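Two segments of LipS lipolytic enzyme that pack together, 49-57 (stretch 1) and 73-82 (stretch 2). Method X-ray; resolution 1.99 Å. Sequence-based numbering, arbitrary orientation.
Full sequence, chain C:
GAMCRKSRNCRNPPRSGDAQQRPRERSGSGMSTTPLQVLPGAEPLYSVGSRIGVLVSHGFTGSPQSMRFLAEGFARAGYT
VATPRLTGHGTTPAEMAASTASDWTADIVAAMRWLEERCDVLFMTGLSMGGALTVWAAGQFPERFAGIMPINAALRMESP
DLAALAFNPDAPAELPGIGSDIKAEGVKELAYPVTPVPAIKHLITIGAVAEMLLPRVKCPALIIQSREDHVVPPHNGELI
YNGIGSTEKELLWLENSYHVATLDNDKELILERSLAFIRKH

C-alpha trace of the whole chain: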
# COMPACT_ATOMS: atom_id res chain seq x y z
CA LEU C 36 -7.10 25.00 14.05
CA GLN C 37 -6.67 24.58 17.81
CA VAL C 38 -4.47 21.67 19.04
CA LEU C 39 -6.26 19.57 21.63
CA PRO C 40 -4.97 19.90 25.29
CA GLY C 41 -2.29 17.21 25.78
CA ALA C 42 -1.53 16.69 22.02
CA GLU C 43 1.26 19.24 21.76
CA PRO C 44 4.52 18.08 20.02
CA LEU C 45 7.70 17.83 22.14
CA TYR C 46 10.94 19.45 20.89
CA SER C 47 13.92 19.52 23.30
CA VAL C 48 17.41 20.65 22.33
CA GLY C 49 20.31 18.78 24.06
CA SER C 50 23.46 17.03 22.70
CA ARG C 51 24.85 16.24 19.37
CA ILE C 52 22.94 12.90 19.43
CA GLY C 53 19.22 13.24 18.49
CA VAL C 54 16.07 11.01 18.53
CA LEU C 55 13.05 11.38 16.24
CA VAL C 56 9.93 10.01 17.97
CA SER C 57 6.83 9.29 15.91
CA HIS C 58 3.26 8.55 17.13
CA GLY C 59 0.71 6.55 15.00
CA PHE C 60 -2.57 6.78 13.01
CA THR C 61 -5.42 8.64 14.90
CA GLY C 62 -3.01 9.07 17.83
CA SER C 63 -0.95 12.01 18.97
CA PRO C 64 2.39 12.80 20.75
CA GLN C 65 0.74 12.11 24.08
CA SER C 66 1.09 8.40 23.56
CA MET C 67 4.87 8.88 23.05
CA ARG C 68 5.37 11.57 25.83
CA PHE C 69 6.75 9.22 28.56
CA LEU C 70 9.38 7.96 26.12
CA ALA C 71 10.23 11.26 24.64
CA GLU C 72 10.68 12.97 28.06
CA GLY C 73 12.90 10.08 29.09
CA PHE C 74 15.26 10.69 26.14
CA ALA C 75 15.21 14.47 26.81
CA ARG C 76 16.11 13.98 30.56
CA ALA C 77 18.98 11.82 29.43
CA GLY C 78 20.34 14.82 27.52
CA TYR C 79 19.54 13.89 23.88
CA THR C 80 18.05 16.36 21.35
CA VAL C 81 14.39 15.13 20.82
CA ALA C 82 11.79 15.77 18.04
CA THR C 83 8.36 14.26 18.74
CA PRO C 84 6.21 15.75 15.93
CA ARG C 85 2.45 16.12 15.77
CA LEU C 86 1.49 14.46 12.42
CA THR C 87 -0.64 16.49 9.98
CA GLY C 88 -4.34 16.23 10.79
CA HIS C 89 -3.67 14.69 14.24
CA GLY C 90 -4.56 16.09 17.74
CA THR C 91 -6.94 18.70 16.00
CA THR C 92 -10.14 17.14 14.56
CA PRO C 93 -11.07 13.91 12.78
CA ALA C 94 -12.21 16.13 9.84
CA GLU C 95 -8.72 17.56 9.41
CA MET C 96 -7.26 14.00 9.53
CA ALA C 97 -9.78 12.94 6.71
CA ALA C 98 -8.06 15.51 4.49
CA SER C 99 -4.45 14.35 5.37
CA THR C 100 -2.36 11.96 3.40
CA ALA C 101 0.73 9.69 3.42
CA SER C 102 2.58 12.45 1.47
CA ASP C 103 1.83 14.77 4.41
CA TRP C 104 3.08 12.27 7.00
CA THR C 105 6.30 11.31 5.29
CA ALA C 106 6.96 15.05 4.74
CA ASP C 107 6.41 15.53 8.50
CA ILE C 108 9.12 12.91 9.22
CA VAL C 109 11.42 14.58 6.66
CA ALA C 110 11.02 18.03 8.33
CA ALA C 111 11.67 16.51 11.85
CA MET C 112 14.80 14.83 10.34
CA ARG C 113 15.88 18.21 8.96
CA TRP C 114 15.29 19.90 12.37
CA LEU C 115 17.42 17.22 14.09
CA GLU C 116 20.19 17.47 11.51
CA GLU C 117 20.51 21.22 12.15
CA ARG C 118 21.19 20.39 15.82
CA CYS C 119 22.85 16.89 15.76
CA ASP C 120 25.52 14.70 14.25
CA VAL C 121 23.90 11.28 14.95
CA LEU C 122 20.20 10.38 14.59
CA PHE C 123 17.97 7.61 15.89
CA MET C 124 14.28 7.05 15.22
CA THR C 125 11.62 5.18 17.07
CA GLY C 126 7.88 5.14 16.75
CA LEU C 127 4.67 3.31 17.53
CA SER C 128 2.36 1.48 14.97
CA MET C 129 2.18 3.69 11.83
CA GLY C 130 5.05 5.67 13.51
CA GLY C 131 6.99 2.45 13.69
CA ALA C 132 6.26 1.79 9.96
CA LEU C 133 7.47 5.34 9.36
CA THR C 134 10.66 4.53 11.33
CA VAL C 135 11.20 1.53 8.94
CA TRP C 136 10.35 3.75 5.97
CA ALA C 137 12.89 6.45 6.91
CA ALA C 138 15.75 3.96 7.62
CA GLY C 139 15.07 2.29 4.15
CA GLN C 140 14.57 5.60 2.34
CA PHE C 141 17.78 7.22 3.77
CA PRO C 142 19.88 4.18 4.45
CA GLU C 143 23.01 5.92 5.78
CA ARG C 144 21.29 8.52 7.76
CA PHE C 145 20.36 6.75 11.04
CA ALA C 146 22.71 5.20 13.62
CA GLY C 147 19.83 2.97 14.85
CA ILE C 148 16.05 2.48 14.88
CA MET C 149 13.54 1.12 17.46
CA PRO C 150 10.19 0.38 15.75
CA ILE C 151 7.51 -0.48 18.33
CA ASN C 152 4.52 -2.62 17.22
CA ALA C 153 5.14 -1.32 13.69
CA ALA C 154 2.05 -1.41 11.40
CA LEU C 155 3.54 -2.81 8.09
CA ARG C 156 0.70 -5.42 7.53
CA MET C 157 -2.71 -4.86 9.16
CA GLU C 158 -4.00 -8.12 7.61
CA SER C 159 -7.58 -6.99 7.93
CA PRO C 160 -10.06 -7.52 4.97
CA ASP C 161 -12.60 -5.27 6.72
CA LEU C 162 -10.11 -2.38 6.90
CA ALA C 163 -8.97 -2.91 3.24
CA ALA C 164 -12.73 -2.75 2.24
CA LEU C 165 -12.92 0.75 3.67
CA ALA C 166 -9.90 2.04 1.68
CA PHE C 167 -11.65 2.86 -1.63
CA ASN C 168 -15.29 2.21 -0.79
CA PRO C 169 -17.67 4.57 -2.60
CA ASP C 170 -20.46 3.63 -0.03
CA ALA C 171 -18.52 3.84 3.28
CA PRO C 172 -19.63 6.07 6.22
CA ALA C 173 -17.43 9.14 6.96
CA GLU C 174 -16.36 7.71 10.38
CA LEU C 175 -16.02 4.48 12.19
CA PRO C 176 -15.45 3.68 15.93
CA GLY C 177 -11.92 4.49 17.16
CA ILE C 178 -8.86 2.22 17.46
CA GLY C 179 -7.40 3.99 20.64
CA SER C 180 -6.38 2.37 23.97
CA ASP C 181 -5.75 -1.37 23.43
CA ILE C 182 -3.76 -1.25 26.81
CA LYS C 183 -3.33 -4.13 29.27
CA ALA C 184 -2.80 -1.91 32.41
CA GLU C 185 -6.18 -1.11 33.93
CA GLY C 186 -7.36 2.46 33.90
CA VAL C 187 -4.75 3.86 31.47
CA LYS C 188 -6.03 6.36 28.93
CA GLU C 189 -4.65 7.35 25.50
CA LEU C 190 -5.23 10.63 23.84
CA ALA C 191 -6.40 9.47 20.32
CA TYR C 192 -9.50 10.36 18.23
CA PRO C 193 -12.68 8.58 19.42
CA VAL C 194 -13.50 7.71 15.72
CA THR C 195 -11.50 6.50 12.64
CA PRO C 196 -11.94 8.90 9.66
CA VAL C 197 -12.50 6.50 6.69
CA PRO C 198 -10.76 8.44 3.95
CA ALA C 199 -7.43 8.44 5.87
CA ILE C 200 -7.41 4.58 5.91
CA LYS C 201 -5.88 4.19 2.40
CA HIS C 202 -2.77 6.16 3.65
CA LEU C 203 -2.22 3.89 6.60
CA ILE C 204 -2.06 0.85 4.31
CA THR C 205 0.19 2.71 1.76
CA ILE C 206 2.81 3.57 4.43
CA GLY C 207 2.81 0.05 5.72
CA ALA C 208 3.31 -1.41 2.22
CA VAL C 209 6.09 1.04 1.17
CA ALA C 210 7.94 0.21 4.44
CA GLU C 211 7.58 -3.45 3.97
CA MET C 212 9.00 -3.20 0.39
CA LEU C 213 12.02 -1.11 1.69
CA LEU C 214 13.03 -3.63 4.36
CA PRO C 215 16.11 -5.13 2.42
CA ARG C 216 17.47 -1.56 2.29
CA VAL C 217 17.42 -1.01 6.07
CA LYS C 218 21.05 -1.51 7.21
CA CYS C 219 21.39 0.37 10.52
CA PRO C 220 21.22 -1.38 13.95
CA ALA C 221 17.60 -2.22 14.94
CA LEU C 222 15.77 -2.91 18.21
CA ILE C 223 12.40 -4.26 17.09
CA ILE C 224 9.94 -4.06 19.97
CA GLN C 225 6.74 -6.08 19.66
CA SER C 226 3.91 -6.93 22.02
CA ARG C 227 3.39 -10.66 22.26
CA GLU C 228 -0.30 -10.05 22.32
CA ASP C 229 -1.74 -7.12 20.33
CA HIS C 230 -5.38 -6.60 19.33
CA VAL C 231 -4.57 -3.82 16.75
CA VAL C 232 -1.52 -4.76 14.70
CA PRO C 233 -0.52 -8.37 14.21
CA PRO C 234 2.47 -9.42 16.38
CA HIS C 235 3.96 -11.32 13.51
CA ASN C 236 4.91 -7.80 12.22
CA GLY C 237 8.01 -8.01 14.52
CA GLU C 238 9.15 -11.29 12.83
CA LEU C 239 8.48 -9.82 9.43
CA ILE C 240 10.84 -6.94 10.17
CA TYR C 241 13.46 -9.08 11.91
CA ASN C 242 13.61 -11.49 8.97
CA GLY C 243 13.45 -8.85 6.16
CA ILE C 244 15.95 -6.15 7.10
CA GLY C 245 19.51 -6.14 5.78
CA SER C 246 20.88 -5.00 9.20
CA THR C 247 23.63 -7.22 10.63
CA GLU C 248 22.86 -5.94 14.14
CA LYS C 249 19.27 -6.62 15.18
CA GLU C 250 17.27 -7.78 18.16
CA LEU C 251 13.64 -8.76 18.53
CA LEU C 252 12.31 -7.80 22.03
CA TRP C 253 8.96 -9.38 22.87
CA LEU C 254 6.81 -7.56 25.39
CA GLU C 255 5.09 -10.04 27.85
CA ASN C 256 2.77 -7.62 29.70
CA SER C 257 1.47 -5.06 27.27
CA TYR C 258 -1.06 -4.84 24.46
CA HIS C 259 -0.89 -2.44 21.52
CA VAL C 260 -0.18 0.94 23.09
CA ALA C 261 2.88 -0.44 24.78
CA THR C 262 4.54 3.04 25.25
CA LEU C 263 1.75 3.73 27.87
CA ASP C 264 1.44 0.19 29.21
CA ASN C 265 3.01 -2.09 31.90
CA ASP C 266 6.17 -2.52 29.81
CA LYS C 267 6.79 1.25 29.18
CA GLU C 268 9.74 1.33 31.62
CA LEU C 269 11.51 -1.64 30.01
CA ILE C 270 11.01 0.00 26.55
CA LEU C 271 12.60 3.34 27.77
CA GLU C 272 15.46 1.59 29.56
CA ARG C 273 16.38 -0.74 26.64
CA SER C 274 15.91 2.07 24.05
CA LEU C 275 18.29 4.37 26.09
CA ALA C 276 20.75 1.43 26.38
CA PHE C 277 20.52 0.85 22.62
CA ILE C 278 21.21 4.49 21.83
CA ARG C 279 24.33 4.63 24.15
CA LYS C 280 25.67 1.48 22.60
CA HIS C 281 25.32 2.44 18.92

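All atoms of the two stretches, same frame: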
# COMPACT_ATOMS: atom_id res chain seq x y z
N GLY C 49 19.39 19.36 23.04
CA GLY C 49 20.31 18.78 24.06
C GLY C 49 21.66 18.57 23.36
O GLY C 49 22.14 19.46 22.68
N SER C 50 22.20 17.35 23.41
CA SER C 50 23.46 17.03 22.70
C SER C 50 23.40 16.83 21.22
O SER C 50 22.34 16.93 20.57
CB SER C 50 24.16 15.82 23.27
OG SER C 50 23.34 14.65 23.22
N ARG C 51 24.58 16.56 20.72
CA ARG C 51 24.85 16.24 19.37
C ARG C 51 24.23 14.90 18.93
O ARG C 51 24.26 14.56 17.79
CB ARG C 51 26.35 16.22 19.18
CG ARG C 51 27.13 15.31 20.15
CD ARG C 51 28.61 15.66 20.18
NE ARG C 51 29.48 14.64 20.76
CZ ARG C 51 30.06 14.72 21.94
NH1 ARG C 51 29.87 15.78 22.67
NH2 ARG C 51 30.82 13.75 22.39
N ILE C 52 23.66 14.15 19.85
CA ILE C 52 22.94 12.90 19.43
C ILE C 52 21.42 13.16 19.53
O ILE C 52 20.97 13.63 20.56
CB ILE C 52 23.35 11.75 20.29
CG1 ILE C 52 24.88 11.45 20.06
CG2 ILE C 52 22.53 10.42 19.88
CD1 ILE C 52 25.43 10.52 21.19
N GLY C 53 20.67 12.90 18.46
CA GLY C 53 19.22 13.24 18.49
C GLY C 53 18.28 12.05 18.20
O GLY C 53 18.70 11.07 17.58
N VAL C 54 17.04 12.12 18.68
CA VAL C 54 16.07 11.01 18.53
C VAL C 54 14.79 11.61 17.94
O VAL C 54 14.24 12.58 18.53
CB VAL C 54 15.69 10.32 19.89
CG1 VAL C 54 14.87 9.00 19.66
CG2 VAL C 54 16.95 10.02 20.74
N LEU C 55 14.30 10.98 16.86
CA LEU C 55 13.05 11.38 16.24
C LEU C 55 12.04 10.37 16.77
O LEU C 55 12.29 9.17 16.69
CB LEU C 55 13.22 11.24 14.71
CG LEU C 55 12.27 12.11 13.86
CD1 LEU C 55 12.68 12.02 12.37
CD2 LEU C 55 10.80 11.66 13.96
N VAL C 56 10.93 10.86 17.36
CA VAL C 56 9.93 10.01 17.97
C VAL C 56 8.59 10.17 17.31
O VAL C 56 8.05 11.27 17.34
CB VAL C 56 9.76 10.32 19.50
CG1 VAL C 56 8.83 9.27 20.12
CG2 VAL C 56 11.15 10.34 20.19
N SER C 57 8.04 9.10 16.72
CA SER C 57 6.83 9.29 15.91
C SER C 57 5.60 8.57 16.50
O SER C 57 5.66 7.36 16.73
CB SER C 57 7.05 8.70 14.48
OG SER C 57 5.84 8.94 13.76
N GLY C 73 11.75 10.90 28.79
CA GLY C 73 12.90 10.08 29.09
C GLY C 73 14.16 10.35 28.28
O GLY C 73 15.22 10.50 28.87
N PHE C 74 14.09 10.40 26.93
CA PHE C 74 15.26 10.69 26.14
C PHE C 74 15.71 12.13 26.39
O PHE C 74 16.90 12.40 26.32
CB PHE C 74 15.01 10.56 24.59
CG PHE C 74 14.52 9.19 24.13
CD1 PHE C 74 15.12 8.00 24.61
CD2 PHE C 74 13.45 9.11 23.18
CE1 PHE C 74 14.69 6.76 24.20
CE2 PHE C 74 12.97 7.85 22.75
CZ PHE C 74 13.64 6.63 23.24
N ALA C 75 14.78 13.08 26.51
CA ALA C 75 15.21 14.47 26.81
C ALA C 75 15.93 14.61 28.21
O ALA C 75 16.97 15.27 28.29
CB ALA C 75 14.12 15.49 26.64
N ARG C 76 15.40 13.99 29.27
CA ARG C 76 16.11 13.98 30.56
C ARG C 76 17.46 13.31 30.48
O ARG C 76 18.31 13.62 31.28
CB ARG C 76 15.35 13.27 31.62
CG ARG C 76 14.11 13.92 31.89
CD ARG C 76 13.60 13.39 33.14
NE ARG C 76 12.29 13.97 33.16
CZ ARG C 76 11.20 13.30 32.83
NH1 ARG C 76 11.25 11.99 32.52
NH2 ARG C 76 10.06 13.97 32.86
N ALA C 77 17.66 12.40 29.52
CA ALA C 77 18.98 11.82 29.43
C ALA C 77 19.91 12.75 28.67
O ALA C 77 21.11 12.52 28.59
CB ALA C 77 18.91 10.45 28.86
N GLY C 78 19.40 13.86 28.13
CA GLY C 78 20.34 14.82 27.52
C GLY C 78 20.33 14.87 26.02
O GLY C 78 20.92 15.75 25.42
N TYR C 79 19.62 13.93 25.37
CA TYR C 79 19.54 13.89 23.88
C TYR C 79 18.71 15.05 23.32
O TYR C 79 17.83 15.46 23.99
CB TYR C 79 18.91 12.52 23.42
CG TYR C 79 19.83 11.35 23.84
CD1 TYR C 79 21.09 11.21 23.27
CD2 TYR C 79 19.46 10.48 24.87
CE1 TYR C 79 22.00 10.22 23.70
CE2 TYR C 79 20.36 9.43 25.28
CZ TYR C 79 21.60 9.34 24.70
OH TYR C 79 22.44 8.29 25.07
N THR C 80 19.00 15.54 22.14
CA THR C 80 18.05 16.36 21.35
C THR C 80 16.88 15.43 20.89
O THR C 80 17.15 14.24 20.57
CB THR C 80 18.78 17.01 20.16
OG1 THR C 80 19.81 17.89 20.67
CG2 THR C 80 17.86 17.84 19.25
N VAL C 81 15.63 15.92 20.99
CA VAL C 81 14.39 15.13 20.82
C VAL C 81 13.42 15.89 19.92
O VAL C 81 13.16 17.09 20.16
CB VAL C 81 13.67 14.75 22.15
CG1 VAL C 81 12.45 13.84 21.85
CG2 VAL C 81 14.60 13.94 23.12
N ALA C 82 12.94 15.24 18.85
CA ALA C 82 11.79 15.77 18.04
C ALA C 82 10.69 14.72 18.09
O ALA C 82 10.89 13.59 17.57
CB ALA C 82 12.19 16.05 16.57

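The contact is built on a parallel pairing of two strands, and its polar core is a ladder of backbone hydrogen bonds. V54 N donates to T80 O (2.8 Å), A82 N donates to V54 O (3.0 Å), and V56 N donates to A82 O (2.7 Å). T80 N to I52 O, at 3.2 Å and a more bent 138°, completes the series. Donors come from both strands: V54 uses its N toward T80 O and its O toward A82 N, so it bonds to the residues on either side of V81, as in a parallel sheet. Between these rungs the backbones also lie close enough for CA-H...O contacts, such as G53 CA to T80 O (3.1 Å).

Before the strands pair, a side chain takes over the work of the main chain. T80, with chi1 in the m well, places its hydroxyl between two backbone groups of the incoming loop: G49 N donates to T80 OG1 (2.8 Å), and T80 OG1 donates to S50 O (2.7 Å). One hydroxyl thus acts as acceptor and donor, satisfying polar groups that the ladder does not reach. Beside it, S50 N donates to G78 O (2.9 Å), tying the loop to the turn that follows the helix.

Two glycines suit this junction. G78 is the first residue after the helix to leave helical phi/psi, in a Schellman motif with phi of 107°, where a CB would jam against the preceding carbonyl; G78 N to A75 O (2.8 Å) and Y79 N to F74 O (3.3 Å) close the turn. G49 lies so near this turn that an ideal CB would sit 2.2 Å from G78 O. S50, with chi1 in the p well, also accepts a weak bond within its own stretch, from I52 N to S50 OG (3.4 Å).

The packing follows the alternation of the strands. V54 and V81 direct their side chains to one face of the sheet, where the helix supplies F74. V54 CG1 comes within 3.8 Å of F74 CD2, and V54 CG2 lies over one face of that ring; V56 CG2 meets the ring near its edge, 4.0 Å from F74 CD2, and also touches V81 CG1 at 4.1 Å. Compact beta-branched valines suit these extended, buried positions, filling the space between sheet and aromatic ring. L55, T80 and A82 point to the other face, with G53 contributing only backbone there.

Toward the exposed end, Y79 points away overall, yet its CB lies 4.2 Å from V54 CG2 and its CD1 3.8 Å from I52 CG2, so the ring extends the apolar packing outward. The two stretches bury 592 Å² between them, both sides summed.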